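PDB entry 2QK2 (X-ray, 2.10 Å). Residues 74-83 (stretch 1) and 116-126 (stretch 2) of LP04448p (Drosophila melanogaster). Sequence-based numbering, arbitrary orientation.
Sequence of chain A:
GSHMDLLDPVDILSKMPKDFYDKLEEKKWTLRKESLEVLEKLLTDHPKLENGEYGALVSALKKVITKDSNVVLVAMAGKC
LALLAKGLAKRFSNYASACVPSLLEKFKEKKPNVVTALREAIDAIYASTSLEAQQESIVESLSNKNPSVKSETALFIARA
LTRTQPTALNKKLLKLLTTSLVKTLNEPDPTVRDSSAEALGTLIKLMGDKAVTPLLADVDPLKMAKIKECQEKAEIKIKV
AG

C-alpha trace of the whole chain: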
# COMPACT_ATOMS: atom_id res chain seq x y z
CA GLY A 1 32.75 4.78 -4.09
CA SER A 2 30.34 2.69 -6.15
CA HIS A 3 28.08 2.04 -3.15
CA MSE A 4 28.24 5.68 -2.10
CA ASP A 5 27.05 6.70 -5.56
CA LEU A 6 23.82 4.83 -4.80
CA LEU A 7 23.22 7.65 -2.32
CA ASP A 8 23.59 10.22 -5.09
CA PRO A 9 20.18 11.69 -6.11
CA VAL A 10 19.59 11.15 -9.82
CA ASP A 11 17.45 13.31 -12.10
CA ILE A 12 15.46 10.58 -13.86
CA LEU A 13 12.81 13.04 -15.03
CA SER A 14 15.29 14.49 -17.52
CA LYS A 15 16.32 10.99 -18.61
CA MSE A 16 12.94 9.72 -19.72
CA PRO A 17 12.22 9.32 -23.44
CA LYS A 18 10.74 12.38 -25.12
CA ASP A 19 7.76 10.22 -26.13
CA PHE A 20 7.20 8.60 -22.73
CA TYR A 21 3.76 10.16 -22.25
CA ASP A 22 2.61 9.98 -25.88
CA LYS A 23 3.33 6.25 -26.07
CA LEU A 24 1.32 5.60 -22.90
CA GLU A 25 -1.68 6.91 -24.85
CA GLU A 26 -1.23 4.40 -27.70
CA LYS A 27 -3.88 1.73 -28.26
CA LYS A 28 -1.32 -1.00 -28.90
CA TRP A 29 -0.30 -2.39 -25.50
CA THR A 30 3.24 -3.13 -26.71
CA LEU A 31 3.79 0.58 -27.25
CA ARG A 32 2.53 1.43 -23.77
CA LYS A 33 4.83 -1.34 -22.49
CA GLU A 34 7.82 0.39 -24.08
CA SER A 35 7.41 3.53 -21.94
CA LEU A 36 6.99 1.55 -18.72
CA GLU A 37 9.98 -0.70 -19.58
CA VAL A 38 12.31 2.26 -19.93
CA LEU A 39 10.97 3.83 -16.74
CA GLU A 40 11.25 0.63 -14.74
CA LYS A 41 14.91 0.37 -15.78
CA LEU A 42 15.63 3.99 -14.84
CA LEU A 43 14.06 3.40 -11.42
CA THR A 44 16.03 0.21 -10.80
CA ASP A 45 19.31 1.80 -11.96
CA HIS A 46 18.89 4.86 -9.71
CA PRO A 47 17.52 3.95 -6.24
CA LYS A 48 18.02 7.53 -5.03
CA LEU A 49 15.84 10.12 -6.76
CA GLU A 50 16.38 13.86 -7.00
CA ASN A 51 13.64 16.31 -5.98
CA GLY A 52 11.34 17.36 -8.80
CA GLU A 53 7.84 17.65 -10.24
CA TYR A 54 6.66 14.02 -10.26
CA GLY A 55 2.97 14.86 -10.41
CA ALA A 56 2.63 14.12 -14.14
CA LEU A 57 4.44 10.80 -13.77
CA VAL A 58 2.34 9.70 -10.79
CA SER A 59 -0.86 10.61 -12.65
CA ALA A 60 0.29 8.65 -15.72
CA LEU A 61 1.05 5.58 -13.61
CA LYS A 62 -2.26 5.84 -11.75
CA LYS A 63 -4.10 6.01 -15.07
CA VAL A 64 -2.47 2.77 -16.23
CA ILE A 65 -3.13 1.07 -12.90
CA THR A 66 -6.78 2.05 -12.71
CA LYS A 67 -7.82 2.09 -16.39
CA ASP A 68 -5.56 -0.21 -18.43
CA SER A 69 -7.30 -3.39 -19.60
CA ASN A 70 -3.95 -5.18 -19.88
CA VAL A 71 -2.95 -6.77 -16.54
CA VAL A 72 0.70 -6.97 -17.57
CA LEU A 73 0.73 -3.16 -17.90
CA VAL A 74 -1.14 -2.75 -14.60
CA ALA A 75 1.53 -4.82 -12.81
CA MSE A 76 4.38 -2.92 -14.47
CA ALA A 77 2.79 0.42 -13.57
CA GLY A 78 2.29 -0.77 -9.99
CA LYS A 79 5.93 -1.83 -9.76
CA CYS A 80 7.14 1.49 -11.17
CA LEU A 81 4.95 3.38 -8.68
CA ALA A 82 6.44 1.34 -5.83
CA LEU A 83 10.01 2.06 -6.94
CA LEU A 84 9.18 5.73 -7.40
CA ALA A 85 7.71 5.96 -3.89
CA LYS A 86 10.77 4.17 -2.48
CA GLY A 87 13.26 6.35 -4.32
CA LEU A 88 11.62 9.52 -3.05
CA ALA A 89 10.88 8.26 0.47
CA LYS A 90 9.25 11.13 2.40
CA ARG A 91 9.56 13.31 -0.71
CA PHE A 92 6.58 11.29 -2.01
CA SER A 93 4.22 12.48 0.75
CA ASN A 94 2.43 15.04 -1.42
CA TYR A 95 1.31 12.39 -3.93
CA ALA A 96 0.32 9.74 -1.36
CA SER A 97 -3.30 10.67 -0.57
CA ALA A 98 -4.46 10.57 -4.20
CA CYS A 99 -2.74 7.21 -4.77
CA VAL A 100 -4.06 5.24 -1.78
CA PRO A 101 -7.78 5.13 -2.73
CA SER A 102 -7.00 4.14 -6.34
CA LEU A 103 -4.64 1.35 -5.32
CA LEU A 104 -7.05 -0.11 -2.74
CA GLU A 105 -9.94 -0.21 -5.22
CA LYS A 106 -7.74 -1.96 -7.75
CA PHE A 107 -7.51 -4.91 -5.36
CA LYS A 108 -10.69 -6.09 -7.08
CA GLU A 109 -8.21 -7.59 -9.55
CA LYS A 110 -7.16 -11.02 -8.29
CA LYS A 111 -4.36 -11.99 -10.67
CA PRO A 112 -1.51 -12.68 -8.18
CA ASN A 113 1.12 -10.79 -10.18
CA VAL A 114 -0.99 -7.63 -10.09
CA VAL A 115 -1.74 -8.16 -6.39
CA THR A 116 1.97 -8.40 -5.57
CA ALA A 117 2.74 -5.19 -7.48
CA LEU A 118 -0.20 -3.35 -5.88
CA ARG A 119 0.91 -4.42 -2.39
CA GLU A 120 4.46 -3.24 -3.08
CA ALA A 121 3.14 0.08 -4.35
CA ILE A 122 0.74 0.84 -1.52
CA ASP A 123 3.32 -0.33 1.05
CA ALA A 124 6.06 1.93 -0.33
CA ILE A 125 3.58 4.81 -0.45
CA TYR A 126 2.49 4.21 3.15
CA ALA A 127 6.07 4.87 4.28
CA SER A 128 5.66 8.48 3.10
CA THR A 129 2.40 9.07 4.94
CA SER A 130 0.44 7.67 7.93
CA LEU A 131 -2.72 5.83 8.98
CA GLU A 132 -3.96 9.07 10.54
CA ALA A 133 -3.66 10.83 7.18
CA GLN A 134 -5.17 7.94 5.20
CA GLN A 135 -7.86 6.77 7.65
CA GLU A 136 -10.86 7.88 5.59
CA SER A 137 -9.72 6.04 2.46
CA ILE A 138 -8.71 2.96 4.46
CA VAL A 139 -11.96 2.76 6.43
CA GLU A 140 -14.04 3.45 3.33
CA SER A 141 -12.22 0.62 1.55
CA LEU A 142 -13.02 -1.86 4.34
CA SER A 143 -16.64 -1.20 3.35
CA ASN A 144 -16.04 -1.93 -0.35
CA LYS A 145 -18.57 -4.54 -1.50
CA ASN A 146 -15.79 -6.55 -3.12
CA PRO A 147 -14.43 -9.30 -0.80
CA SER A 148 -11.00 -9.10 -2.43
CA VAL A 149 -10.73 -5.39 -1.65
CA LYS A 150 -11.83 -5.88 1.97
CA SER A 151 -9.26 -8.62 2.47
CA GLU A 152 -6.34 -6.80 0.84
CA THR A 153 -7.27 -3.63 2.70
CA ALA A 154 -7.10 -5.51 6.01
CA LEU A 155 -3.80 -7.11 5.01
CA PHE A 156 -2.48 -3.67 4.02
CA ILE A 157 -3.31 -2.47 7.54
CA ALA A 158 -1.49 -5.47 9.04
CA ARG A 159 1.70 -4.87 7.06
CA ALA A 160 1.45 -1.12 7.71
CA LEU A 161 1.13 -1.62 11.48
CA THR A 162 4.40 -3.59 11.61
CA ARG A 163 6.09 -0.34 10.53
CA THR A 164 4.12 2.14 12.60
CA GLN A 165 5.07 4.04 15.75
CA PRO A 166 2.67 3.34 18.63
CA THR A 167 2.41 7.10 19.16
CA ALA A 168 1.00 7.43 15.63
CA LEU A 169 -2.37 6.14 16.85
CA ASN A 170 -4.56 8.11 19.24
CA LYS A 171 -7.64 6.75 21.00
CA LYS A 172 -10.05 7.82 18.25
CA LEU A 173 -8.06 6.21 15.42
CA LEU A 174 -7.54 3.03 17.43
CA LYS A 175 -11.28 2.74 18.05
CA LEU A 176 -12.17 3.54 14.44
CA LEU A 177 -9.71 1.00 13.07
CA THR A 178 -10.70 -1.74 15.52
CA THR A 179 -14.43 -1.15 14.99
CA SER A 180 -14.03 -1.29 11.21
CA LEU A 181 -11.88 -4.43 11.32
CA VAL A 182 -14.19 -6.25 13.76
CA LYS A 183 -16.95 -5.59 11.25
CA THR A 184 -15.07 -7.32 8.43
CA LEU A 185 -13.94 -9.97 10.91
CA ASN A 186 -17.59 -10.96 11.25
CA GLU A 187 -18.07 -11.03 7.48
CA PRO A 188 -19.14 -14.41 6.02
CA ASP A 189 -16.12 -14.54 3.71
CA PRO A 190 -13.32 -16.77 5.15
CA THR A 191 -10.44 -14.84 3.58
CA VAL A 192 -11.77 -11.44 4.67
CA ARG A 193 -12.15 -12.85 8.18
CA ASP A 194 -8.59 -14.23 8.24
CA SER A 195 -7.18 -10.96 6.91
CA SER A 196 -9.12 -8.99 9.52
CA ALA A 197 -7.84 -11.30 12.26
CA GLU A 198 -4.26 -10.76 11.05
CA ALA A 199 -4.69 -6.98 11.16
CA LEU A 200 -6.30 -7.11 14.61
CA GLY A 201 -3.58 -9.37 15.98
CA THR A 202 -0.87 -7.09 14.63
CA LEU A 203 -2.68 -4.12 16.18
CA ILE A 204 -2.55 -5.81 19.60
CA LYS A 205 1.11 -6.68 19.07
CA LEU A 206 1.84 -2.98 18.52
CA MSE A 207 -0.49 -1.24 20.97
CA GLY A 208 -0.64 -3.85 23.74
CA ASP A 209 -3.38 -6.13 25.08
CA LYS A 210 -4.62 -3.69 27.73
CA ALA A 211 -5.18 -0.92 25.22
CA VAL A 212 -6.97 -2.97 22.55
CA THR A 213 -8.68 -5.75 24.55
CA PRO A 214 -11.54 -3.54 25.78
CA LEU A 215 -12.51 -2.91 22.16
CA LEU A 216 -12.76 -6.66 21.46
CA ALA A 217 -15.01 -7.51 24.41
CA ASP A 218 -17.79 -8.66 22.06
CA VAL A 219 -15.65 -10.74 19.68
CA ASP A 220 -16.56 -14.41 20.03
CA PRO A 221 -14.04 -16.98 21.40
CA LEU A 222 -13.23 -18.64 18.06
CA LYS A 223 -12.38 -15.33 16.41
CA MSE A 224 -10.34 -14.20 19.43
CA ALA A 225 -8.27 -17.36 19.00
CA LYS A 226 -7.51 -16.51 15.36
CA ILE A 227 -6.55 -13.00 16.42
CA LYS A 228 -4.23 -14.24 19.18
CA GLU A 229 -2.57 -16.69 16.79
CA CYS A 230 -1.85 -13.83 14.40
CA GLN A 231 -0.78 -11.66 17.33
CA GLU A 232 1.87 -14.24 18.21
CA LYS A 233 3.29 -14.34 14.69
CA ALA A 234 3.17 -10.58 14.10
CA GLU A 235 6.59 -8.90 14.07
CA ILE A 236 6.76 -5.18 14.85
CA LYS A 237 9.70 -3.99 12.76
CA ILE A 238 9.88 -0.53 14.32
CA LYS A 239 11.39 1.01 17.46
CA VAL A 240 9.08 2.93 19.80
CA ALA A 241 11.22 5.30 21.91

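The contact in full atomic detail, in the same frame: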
# COMPACT_ATOMS: atom_id res chain seq x y z
N VAL A 74 -0.73 -3.15 -15.94
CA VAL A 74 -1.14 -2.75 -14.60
C VAL A 74 -0.04 -3.13 -13.61
O VAL A 74 0.37 -2.30 -12.79
CB VAL A 74 -2.45 -3.45 -14.20
CG1 VAL A 74 -2.77 -3.19 -12.73
CG2 VAL A 74 -3.59 -2.92 -15.08
N ALA A 75 0.46 -4.36 -13.70
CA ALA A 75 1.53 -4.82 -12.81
C ALA A 75 2.80 -4.00 -12.98
O ALA A 75 3.44 -3.63 -11.99
CB ALA A 75 1.85 -6.31 -13.07
N MSE A 76 3.18 -3.72 -14.22
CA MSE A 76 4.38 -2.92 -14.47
C MSE A 76 4.23 -1.51 -13.89
O MSE A 76 5.17 -0.97 -13.30
CB MSE A 76 4.67 -2.81 -15.97
CG MSE A 76 5.10 -4.10 -16.67
SE MSE A 76 5.45 -3.72 -18.56
CE MSE A 76 7.21 -2.94 -18.40
N ALA A 77 3.05 -0.92 -14.08
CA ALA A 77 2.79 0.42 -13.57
C ALA A 77 2.80 0.41 -12.03
O ALA A 77 3.27 1.36 -11.40
CB ALA A 77 1.44 0.92 -14.09
N GLY A 78 2.29 -0.66 -11.44
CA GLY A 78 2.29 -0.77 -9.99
C GLY A 78 3.72 -0.85 -9.48
O GLY A 78 4.09 -0.18 -8.52
N LYS A 79 4.53 -1.67 -10.14
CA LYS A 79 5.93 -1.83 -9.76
C LYS A 79 6.66 -0.49 -9.86
O LYS A 79 7.37 -0.08 -8.94
CB LYS A 79 6.60 -2.87 -10.67
CG LYS A 79 8.06 -3.14 -10.32
CD LYS A 79 8.17 -3.77 -8.95
CE LYS A 79 9.61 -4.13 -8.60
NZ LYS A 79 9.68 -4.79 -7.26
N CYS A 80 6.49 0.19 -10.98
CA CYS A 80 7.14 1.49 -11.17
C CYS A 80 6.72 2.49 -10.08
O CYS A 80 7.55 3.26 -9.60
CB CYS A 80 6.78 2.08 -12.54
SG CYS A 80 7.65 1.31 -13.93
N LEU A 81 5.45 2.47 -9.70
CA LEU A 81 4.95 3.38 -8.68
C LEU A 81 5.62 3.07 -7.34
O LEU A 81 5.98 3.98 -6.58
CB LEU A 81 3.43 3.26 -8.55
CG LEU A 81 2.74 4.27 -7.63
CD1 LEU A 81 3.04 5.70 -8.08
CD2 LEU A 81 1.24 4.02 -7.65
N ALA A 82 5.80 1.78 -7.06
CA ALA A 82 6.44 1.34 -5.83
C ALA A 82 7.89 1.83 -5.79
O ALA A 82 8.34 2.37 -4.78
CB ALA A 82 6.40 -0.19 -5.73
N LEU A 83 8.62 1.64 -6.89
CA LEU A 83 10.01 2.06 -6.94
C LEU A 83 10.13 3.58 -6.85
O LEU A 83 11.06 4.10 -6.24
CB LEU A 83 10.68 1.56 -8.22
CG LEU A 83 10.78 0.03 -8.36
CD1 LEU A 83 11.27 -0.33 -9.75
CD2 LEU A 83 11.71 -0.52 -7.30
N THR A 116 0.63 -8.61 -6.12
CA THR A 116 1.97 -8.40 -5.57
C THR A 116 2.47 -6.98 -5.86
O THR A 116 3.01 -6.31 -4.97
CB THR A 116 2.97 -9.42 -6.15
OG1 THR A 116 2.56 -10.74 -5.79
CG2 THR A 116 4.37 -9.16 -5.62
N ALA A 117 2.30 -6.53 -7.09
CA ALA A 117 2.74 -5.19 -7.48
C ALA A 117 1.94 -4.11 -6.74
O ALA A 117 2.51 -3.11 -6.30
CB ALA A 117 2.59 -5.00 -9.00
N LEU A 118 0.63 -4.32 -6.59
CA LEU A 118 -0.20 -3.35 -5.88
C LEU A 118 0.22 -3.26 -4.42
O LEU A 118 0.30 -2.16 -3.86
CB LEU A 118 -1.68 -3.74 -5.96
CG LEU A 118 -2.37 -3.63 -7.32
CD1 LEU A 118 -3.82 -4.08 -7.20
CD2 LEU A 118 -2.30 -2.19 -7.81
N ARG A 119 0.48 -4.41 -3.79
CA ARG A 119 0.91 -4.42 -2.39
C ARG A 119 2.22 -3.64 -2.25
O ARG A 119 2.36 -2.81 -1.37
CB ARG A 119 1.12 -5.85 -1.89
CG ARG A 119 -0.16 -6.64 -1.69
CD ARG A 119 0.16 -8.04 -1.16
NE ARG A 119 -1.05 -8.84 -0.97
CZ ARG A 119 -1.04 -10.14 -0.67
NH1 ARG A 119 0.11 -10.78 -0.51
NH2 ARG A 119 -2.19 -10.80 -0.54
N GLU A 120 3.17 -3.93 -3.13
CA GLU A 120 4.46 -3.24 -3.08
C GLU A 120 4.26 -1.74 -3.20
O GLU A 120 4.87 -0.96 -2.46
CB GLU A 120 5.37 -3.71 -4.22
CG GLU A 120 5.96 -5.07 -4.01
CD GLU A 120 6.88 -5.46 -5.14
OE1 GLU A 120 7.77 -4.66 -5.49
OE2 GLU A 120 6.72 -6.58 -5.68
N ALA A 121 3.40 -1.33 -4.13
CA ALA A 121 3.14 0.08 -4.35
C ALA A 121 2.50 0.75 -3.14
O ALA A 121 3.00 1.76 -2.66
CB ALA A 121 2.26 0.27 -5.59
N ILE A 122 1.39 0.20 -2.65
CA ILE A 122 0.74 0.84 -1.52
C ILE A 122 1.61 0.80 -0.26
O ILE A 122 1.56 1.73 0.56
CB ILE A 122 -0.67 0.24 -1.25
CG1 ILE A 122 -1.47 1.20 -0.36
CG2 ILE A 122 -0.57 -1.13 -0.58
CD1 ILE A 122 -2.94 0.89 -0.30
N ASP A 123 2.43 -0.23 -0.11
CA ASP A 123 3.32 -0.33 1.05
C ASP A 123 4.41 0.75 1.00
O ASP A 123 4.69 1.42 2.00
CB ASP A 123 3.97 -1.72 1.13
CG ASP A 123 2.99 -2.82 1.59
OD1 ASP A 123 1.81 -2.51 1.88
OD2 ASP A 123 3.40 -3.99 1.66
N ALA A 124 5.02 0.93 -0.17
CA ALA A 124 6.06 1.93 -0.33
C ALA A 124 5.47 3.32 -0.11
O ALA A 124 6.09 4.19 0.49
CB ALA A 124 6.68 1.83 -1.73
N ILE A 125 4.25 3.52 -0.59
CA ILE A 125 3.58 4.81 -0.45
C ILE A 125 3.24 5.09 1.01
O ILE A 125 3.34 6.23 1.48
CB ILE A 125 2.32 4.86 -1.33
CG1 ILE A 125 2.73 4.82 -2.80
CG2 ILE A 125 1.51 6.12 -1.02
CD1 ILE A 125 1.58 4.91 -3.78
N TYR A 126 2.84 4.05 1.74
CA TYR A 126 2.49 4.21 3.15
C TYR A 126 3.65 4.82 3.94
O TYR A 126 3.45 5.66 4.82
CB TYR A 126 2.12 2.87 3.78
CG TYR A 126 1.85 2.97 5.26
CD1 TYR A 126 0.74 3.67 5.74
CD2 TYR A 126 2.74 2.43 6.20
CE1 TYR A 126 0.51 3.83 7.10
CE2 TYR A 126 2.52 2.58 7.57
CZ TYR A 126 1.41 3.28 8.02
OH TYR A 126 1.19 3.47 9.37

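Helices pack closely when the residues between them are small, and the pair formed by residues 74-83 and 116-126 of LP04448p is a compact example. The two helices run in nearly the same direction, with 22° between their axes, and approach to 7.6 Å. At this spacing there is little room for side chains along the line of closest approach, and that line is occupied by glycine and alanine. The CA atoms of Ala 82 and Ala 121 lie 3.8 Å apart, and those of Gly 78 and Ala 117 lie 5.1 Å apart.

Gly 78 shows the principle most sharply. A CB built on it in ideal geometry would point toward the other helix and lie 3.2 Å from Ala 117 CB, a tight fit. Without one, the backbone itself becomes the packing surface: Gly 78 O lies 3.5 Å from Ala 121 CB, and one turn earlier Ala 75 O lies 3.4 Å from Ala 117 CB. Ala 82, a turn further on, does point its CB toward its partner, and the methyl settles against backbone, with Ala 82 CB 3.6 Å from Ala 121 CA and 3.7 Å from Glu 120 C. Ala 124 continues the pattern, its CB 3.5 Å from Ala 82 O. Alanine has no side-chain rotamer to choose, so these contacts are set by the placement of the helices alone.

Longer side chains work from the flanks, where conformation matters. Lys 79 leaves its helix sideways, with chi1 t, but chi2 is p, and this bend, followed by t at chi3 and chi4, carries the extended end of the chain nearer the other helix. Glu 120 points toward Lys 79's helix, with chi1 m and chi2 t, and its carboxylate meets the ammonium group of Lys 79. The hydrogen bond from Lys 79 NZ to Glu 120 OE1 is short, at 2.6 Å, and forms part of a salt bridge; opposite charges thus close the partly exposed margin of the contact.

Leu 81 and Ile 125 do the equivalent with buried hydrocarbon. Leu 81 points sideways in the t, p rotamer, while Ile 125 also starts sideways but, with chi1 m and chi2 t, brings its end nearer the first helix. Their tips meet at 4.0 Å, Leu 81 CD2 to Ile 125 CD1. Closer to the backbone, Leu 81 CB lies 4.4 Å from Ala 121 CB. Small residues line the closest approach, and longer chains reach across from beside it.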